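Side-chain contacts in sulfate transporter/antisigma-factor antagonist STAS (Planctomyces limnophilus, PDB 3T6O), which probably acts as an anti-sigma factor antagonist through its STAS domain: residues L69-G72 / W73-K77; Y109-K112 / Q113-L116. One frame throughout, in Å; residues are numbered along the deposited sequence.

Contact 1: residues L69-G72 / W73-K77; sequences LVRG and WKRIK
Arg75 reaches back one helical turn to Arg71 and sets its guanidinium against the main chain there: NH1 donates to Arg71 O at 3.1 Å, with the oxygen close to the guanidinium plane. The donor comes from above the carbonyl plane rather than within it, and the same oxygen takes a second, weak bond from Arg75 N at 3.4 Å. The two arginine side chains run side by side, their guanidinium planes 78° apart and their NH2 atoms 4.1 Å from each other. One residue earlier on the helix, Lys74 crosses Val70, with CE of the lysine 3.5 Å from CG1 of the valine. That methyl lies anti to its own backbone N (chi1 166°), on the side where the extended lysine chain passes. Backbone bonds from Trp73 N to Leu69 O and from Lys74 N to Val70 O keep the turn regular. Trp73 presents its ring edge to Val70 O, while CD of Lys77 lies over one ring face, 3.4 Å above the plane, toward the rim. Further out, Lys74 NZ forms a salt bridge with Glu104 of a second subunit, and Glu95 of a third subunit forms salt bridges with both Arg71 and Arg75. The neighbouring arginines therefore form one cationic grip on a carboxylate, which probably offsets part of their positive charge once the subunits assemble.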
ATOM      1  N   LEU A  69      -8.572   4.743  -7.909  1.00 19.61           N
ATOM      2  CA  LEU A  69      -9.598   5.719  -7.528  1.00 19.01           C
ATOM      3  C   LEU A  69      -9.218   6.458  -6.216  1.00 19.94           C
ATOM      4  O   LEU A  69      -9.398   7.693  -6.082  1.00 20.74           O
ATOM      5  CB  LEU A  69     -10.952   5.049  -7.435  1.00 19.13           C
ATOM      6  CG  LEU A  69     -11.733   4.559  -8.691  1.00 21.30           C
ATOM      7  CD1 LEU A  69     -13.153   4.120  -8.319  1.00 19.20           C
ATOM      8  CD2 LEU A  69     -11.811   5.585  -9.764  1.00 21.00           C
ATOM      9  N   VAL A  70      -8.621   5.707  -5.291  1.00 20.00           N
ATOM     10  CA  VAL A  70      -8.206   6.233  -3.982  1.00 20.07           C
ATOM     11  C   VAL A  70      -7.075   7.241  -4.201  1.00 19.72           C
ATOM     12  O   VAL A  70      -7.039   8.274  -3.557  1.00 18.80           O
ATOM     13  CB  VAL A  70      -7.840   5.088  -3.021  1.00 20.82           C
ATOM     14  CG1 VAL A  70      -7.087   5.570  -1.789  1.00 21.11           C
ATOM     15  CG2 VAL A  70      -9.142   4.284  -2.582  1.00 21.34           C
ATOM     16  N   ARG A  71      -6.192   6.966  -5.151  1.00 19.78           N
ATOM     17  CA  ARG A  71      -5.128   7.917  -5.483  1.00 20.68           C
ATOM     18  C   ARG A  71      -5.689   9.209  -6.018  1.00 19.98           C
ATOM     19  O   ARG A  71      -5.174  10.290  -5.708  1.00 23.11           O
ATOM     20  CB  ARG A  71      -4.115   7.340  -6.482  1.00 20.99           C
ATOM     21  CG  ARG A  71      -3.360   6.158  -5.975  1.00 22.87           C
ATOM     22  CD  ARG A  71      -2.497   5.541  -7.082  1.00 25.00           C
ATOM     23  NE  ARG A  71      -1.419   6.427  -7.417  1.00 25.11           N
ATOM     24  CZ  ARG A  71      -0.647   6.350  -8.501  1.00 28.58           C
ATOM     25  NH1 ARG A  71      -0.850   5.407  -9.413  1.00 30.37           N
ATOM     26  NH2 ARG A  71       0.353   7.224  -8.652  1.00 26.80           N
ATOM     27  N   GLY A  72      -6.703   9.108  -6.851  1.00 18.99           N
ATOM     28  CA  GLY A  72      -7.385  10.283  -7.392  1.00 18.75           C
ATOM     29  C   GLY A  72      -8.058  11.033  -6.262  1.00 19.12           C
ATOM     30  O   GLY A  72      -7.887  12.239  -6.105  1.00 19.98           O
ATOM     31  N   TRP A  73      -8.801  10.304  -5.452  1.00 18.62           N
ATOM     32  CA  TRP A  73      -9.520  10.925  -4.352  1.00 19.21           C
ATOM     33  C   TRP A  73      -8.596  11.669  -3.388  1.00 20.99           C
ATOM     34  O   TRP A  73      -8.933  12.770  -2.956  1.00 19.64           O
ATOM     35  CB  TRP A  73     -10.400   9.878  -3.638  1.00 19.63           C
ATOM     36  CG  TRP A  73     -10.929  10.319  -2.309  1.00 22.03           C
ATOM     37  CD1 TRP A  73     -11.918  11.232  -2.059  1.00 23.21           C
ATOM     38  CD2 TRP A  73     -10.488   9.847  -1.052  1.00 25.97           C
ATOM     39  NE1 TRP A  73     -12.118  11.356  -0.711  1.00 27.37           N
ATOM     40  CE2 TRP A  73     -11.234  10.530  -0.063  1.00 29.43           C
ATOM     41  CE3 TRP A  73      -9.491   8.952  -0.657  1.00 29.05           C
ATOM     42  CZ2 TRP A  73     -11.026  10.328   1.297  1.00 31.89           C
ATOM     43  CZ3 TRP A  73      -9.284   8.739   0.707  1.00 33.40           C
ATOM     44  CH2 TRP A  73     -10.054   9.418   1.666  1.00 35.04           C
ATOM     45  N   LYS A  74      -7.422  11.080  -3.061  1.00 21.61           N
ATOM     46  CA  LYS A  74      -6.469  11.724  -2.138  1.00 24.24           C
ATOM     47  C   LYS A  74      -5.946  13.063  -2.686  1.00 25.02           C
ATOM     48  O   LYS A  74      -5.584  13.977  -1.924  1.00 26.64           O
ATOM     49  CB  LYS A  74      -5.268  10.792  -1.839  1.00 24.80           C
ATOM     50  CG  LYS A  74      -5.608   9.607  -0.958  1.00 26.82           C
ATOM     51  CD  LYS A  74      -4.388   8.766  -0.608  1.00 32.57           C
ATOM     52  CE  LYS A  74      -4.835   7.482   0.097  1.00 35.49           C
ATOM     53  NZ  LYS A  74      -3.777   6.484   0.442  1.00 39.00           N
ATOM     54  N   ARG A  75      -5.879  13.160  -4.001  1.00 23.96           N
ATOM     55  CA  ARG A  75      -5.451  14.388  -4.633  1.00 26.67           C
ATOM     56  C   ARG A  75      -6.489  15.487  -4.493  1.00 28.36           C
ATOM     57  O   ARG A  75      -6.129  16.655  -4.407  1.00 31.59           O
ATOM     58  CB  ARG A  75      -5.095  14.170  -6.118  1.00 24.95           C
ATOM     59  CG  ARG A  75      -3.673  13.651  -6.278  1.00 25.12           C
ATOM     60  CD  ARG A  75      -3.508  12.875  -7.537  1.00 24.32           C
ATOM     61  NE  ARG A  75      -2.127  12.479  -7.773  1.00 25.70           N
ATOM     62  CZ  ARG A  75      -1.538  11.437  -7.191  1.00 27.31           C
ATOM     63  NH1 ARG A  75      -2.205  10.679  -6.338  1.00 28.85           N
ATOM     64  NH2 ARG A  75      -0.304  11.136  -7.492  1.00 27.77           N
ATOM     65  N   ILE A  76      -7.762  15.143  -4.478  1.00 28.56           N
ATOM     66  CA  ILE A  76      -8.758  16.199  -4.368  1.00 29.41           C
ATOM     67  C   ILE A  76      -9.397  16.363  -2.974  1.00 30.79           C
ATOM     68  O   ILE A  76      -9.996  17.394  -2.709  1.00 31.19           O
ATOM     69  CB  ILE A  76      -9.809  16.065  -5.454  1.00 28.17           C
ATOM     70  CG1 ILE A  76     -10.855  15.077  -5.092  1.00 26.05           C
ATOM     71  CG2 ILE A  76      -9.201  15.689  -6.892  1.00 28.75           C
ATOM     72  CD1 ILE A  76     -11.936  15.141  -6.085  1.00 25.09           C
ATOM     73  N   LYS A  77      -9.219  15.391  -2.079  1.00 31.88           N
ATOM     74  CA  LYS A  77      -9.975  15.365  -0.822  1.00 34.19           C
ATOM     75  C   LYS A  77      -9.686  16.504   0.147  1.00 38.12           C
ATOM     76  O   LYS A  77     -10.527  16.774   1.000  1.00 39.48           O
ATOM     77  CB  LYS A  77      -9.797  14.043  -0.077  1.00 34.57           C
ATOM     78  CG  LYS A  77      -8.495  13.906   0.674  1.00 36.63           C
ATOM     79  CD  LYS A  77      -8.408  12.576   1.417  1.00 39.67           C
ATOM     80  CE  LYS A  77      -7.444  12.660   2.610  1.00 44.43           C
ATOM     81  NZ  LYS A  77      -8.218  12.980   3.871  1.00 47.74           N
TER

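Contact 2: residues Y109-K112 / Q113-L116; sequences YSTK and QEAL
Tyr109 lays one face of its ring over Ala115, whose CA sits 4.0 Å from the ring centroid and 29° off the ring normal, a CH-pi contact. The methyl of Ala115 adds to it, CB coming within 3.5 Å of Tyr109 CD2, while Glu114 O approaches the ring obliquely. The ring is brought there by a CG that stands anti to the carbonyl carbon (chi1 -59°). The second flat group, the carboxylate of Glu114, is met from above its plane by Ser110 OG, which donates to OE1 at 2.5 Å. Ser110 N adds a weak, longer bond to the same oxygen, and also donates to a water at 2.9 Å. Thr111 is the N-cap: its OG1, between the backbone N and the carbonyl carbon (chi1 69°), accepts from Glu114 N at 3.2 Å in a nearly straight bond. Regular helical bonds follow from Ala115 N to Thr111 O and from Leu116 N to Lys112 O. Beside them Lys112 and Leu116 run side by side, CG of the lysine 3.8 Å from CD1 of the leucine. Replacing Tyr109 by a serine would probably open a gap beside Ala115 and lose the CH-pi contact with its CA. Backbone bonds to Leu86 and Ser88 hold Tyr109 at the end of strand 108-109, Lys112 makes a salt bridge to Glu12, and Ala115 and Leu116 press on Leu52 of strand 50-54, so the first turn of helix 112-118 lies against the sheet.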
ATOM      1  N   TYR A 109     -24.525   7.864  -7.378  1.00 21.07           N
ATOM      2  CA  TYR A 109     -25.788   8.263  -8.050  1.00 23.07           C
ATOM      3  C   TYR A 109     -26.109   7.313  -9.205  1.00 22.96           C
ATOM      4  O   TYR A 109     -25.216   6.673  -9.768  1.00 22.39           O
ATOM      5  CB  TYR A 109     -25.687   9.692  -8.592  1.00 22.24           C
ATOM      6  CG  TYR A 109     -25.410  10.718  -7.531  1.00 23.30           C
ATOM      7  CD1 TYR A 109     -26.416  11.226  -6.741  1.00 27.45           C
ATOM      8  CD2 TYR A 109     -24.126  11.149  -7.295  1.00 24.90           C
ATOM      9  CE1 TYR A 109     -26.137  12.161  -5.726  1.00 29.06           C
ATOM     10  CE2 TYR A 109     -23.841  12.072  -6.315  1.00 24.79           C
ATOM     11  CZ  TYR A 109     -24.829  12.563  -5.539  1.00 26.93           C
ATOM     12  OH  TYR A 109     -24.495  13.506  -4.596  1.00 30.90           O
ATOM     13  N   SER A 110     -27.377   7.188  -9.556  1.00 24.76           N
ATOM     14  CA  SER A 110     -27.728   6.133 -10.508  1.00 26.06           C
ATOM     15  C   SER A 110     -27.350   6.488 -11.925  1.00 24.67           C
ATOM     16  O   SER A 110     -27.066   5.607 -12.682  1.00 25.45           O
ATOM     17  CB  SER A 110     -29.213   5.742 -10.431  1.00 28.56           C
ATOM     18  OG  SER A 110     -30.005   6.821 -10.804  1.00 32.33           O
ATOM     19  N   THR A 111     -27.335   7.772 -12.264  1.00 23.77           N
ATOM     20  CA  THR A 111     -26.997   8.231 -13.603  1.00 23.54           C
ATOM     21  C   THR A 111     -26.133   9.494 -13.513  1.00 21.26           C
ATOM     22  O   THR A 111     -26.105  10.172 -12.488  1.00 21.29           O
ATOM     23  CB  THR A 111     -28.256   8.582 -14.430  1.00 24.65           C
ATOM     24  OG1 THR A 111     -28.843   9.746 -13.866  1.00 25.39           O
ATOM     25  CG2 THR A 111     -29.324   7.435 -14.442  1.00 28.43           C
ATOM     26  N   LYS A 112     -25.441   9.799 -14.586  1.00 19.98           N
ATOM     27  CA  LYS A 112     -24.655  11.017 -14.678  1.00 19.33           C
ATOM     28  C   LYS A 112     -25.492  12.281 -14.465  1.00 21.18           C
ATOM     29  O   LYS A 112     -25.060  13.210 -13.755  1.00 20.22           O
ATOM     30  CB  LYS A 112     -23.952  11.117 -16.041  1.00 19.54           C
ATOM     31  CG  LYS A 112     -23.100  12.390 -16.131  1.00 18.41           C
ATOM     32  CD  LYS A 112     -22.080  12.390 -17.254  1.00 21.55           C
ATOM     33  CE  LYS A 112     -22.697  12.280 -18.633  1.00 24.13           C
ATOM     34  NZ  LYS A 112     -21.620  12.621 -19.648  1.00 25.54           N
ATOM     35  N   GLN A 113     -26.656  12.334 -15.114  1.00 22.54           N
ATOM     36  CA  GLN A 113     -27.561  13.487 -14.994  1.00 24.34           C
ATOM     37  C   GLN A 113     -27.908  13.748 -13.540  1.00 24.34           C
ATOM     38  O   GLN A 113     -27.789  14.879 -13.075  1.00 24.38           O
ATOM     39  CB  GLN A 113     -28.821  13.287 -15.806  1.00 26.84           C
ATOM     40  CG  GLN A 113     -29.794  14.475 -15.807  1.00 30.42           C
ATOM     41  CD  GLN A 113     -30.854  14.308 -16.918  1.00 36.50           C
ATOM     42  OE1 GLN A 113     -30.551  14.516 -18.107  1.00 39.16           O
ATOM     43  NE2 GLN A 113     -32.085  13.938 -16.537  1.00 33.46           N
ATOM     44  N   GLU A 114     -28.271  12.698 -12.805  1.00 24.41           N
ATOM     45  CA  GLU A 114     -28.561  12.838 -11.382  1.00 26.08           C
ATOM     46  C   GLU A 114     -27.337  13.293 -10.598  1.00 24.21           C
ATOM     47  O   GLU A 114     -27.428  14.136  -9.690  1.00 25.76           O
ATOM     48  CB  GLU A 114     -29.036  11.513 -10.779  1.00 26.97           C
ATOM     49  CG  GLU A 114     -30.368  11.093 -11.260  1.00 34.87           C
ATOM     50  CD  GLU A 114     -30.847   9.781 -10.621  1.00 44.05           C
ATOM     51  OE1 GLU A 114     -30.103   9.154  -9.781  1.00 47.25           O
ATOM     52  OE2 GLU A 114     -31.977   9.406 -10.987  1.00 49.40           O
ATOM     53  N   ALA A 115     -26.194  12.726 -10.936  1.00 21.39           N
ATOM     54  CA  ALA A 115     -24.967  13.078 -10.222  1.00 21.10           C
ATOM     55  C   ALA A 115     -24.636  14.561 -10.417  1.00 21.01           C
ATOM     56  O   ALA A 115     -24.468  15.297  -9.435  1.00 20.23           O
ATOM     57  CB  ALA A 115     -23.829  12.198 -10.634  1.00 17.79           C
ATOM     58  N   LEU A 116     -24.673  15.001 -11.674  1.00 21.21           N
ATOM     59  CA  LEU A 116     -24.391  16.392 -12.001  1.00 22.28           C
ATOM     60  C   LEU A 116     -25.312  17.416 -11.335  1.00 23.37           C
ATOM     61  O   LEU A 116     -24.816  18.404 -10.835  1.00 24.32           O
ATOM     62  CB  LEU A 116     -24.306  16.621 -13.497  1.00 21.69           C
ATOM     63  CG  LEU A 116     -23.143  15.933 -14.203  1.00 22.53           C
ATOM     64  CD1 LEU A 116     -23.346  16.171 -15.724  1.00 22.79           C
ATOM     65  CD2 LEU A 116     -21.704  16.375 -13.698  1.00 20.66           C
TER
HETATM   66  O   HOH W   1     -29.280   8.242  -7.703  1.00 31.56           O

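In the fold
From the N terminus, strands 8-12 and 15-19 and helix 29-41 come first, then strand 50-54, which leads by way of strand 60-61 to helix 63-76 and contact 1. Strand 83-87, helix 91-97 and strand 108-109 separate it from contact 2, where the chain turns into helix 112-118. The two are in series, neither nesting nor crossing, and each spans only a local turn. Their centres lie about 20 Å apart, on opposite sides of the chain's centre. Strand 50-54 links them: contact 1 packs on Val51 and Ile53, contact 2 on Leu52, so the STAS sheet carries a helix on either face. Contact 1 also meets other subunits.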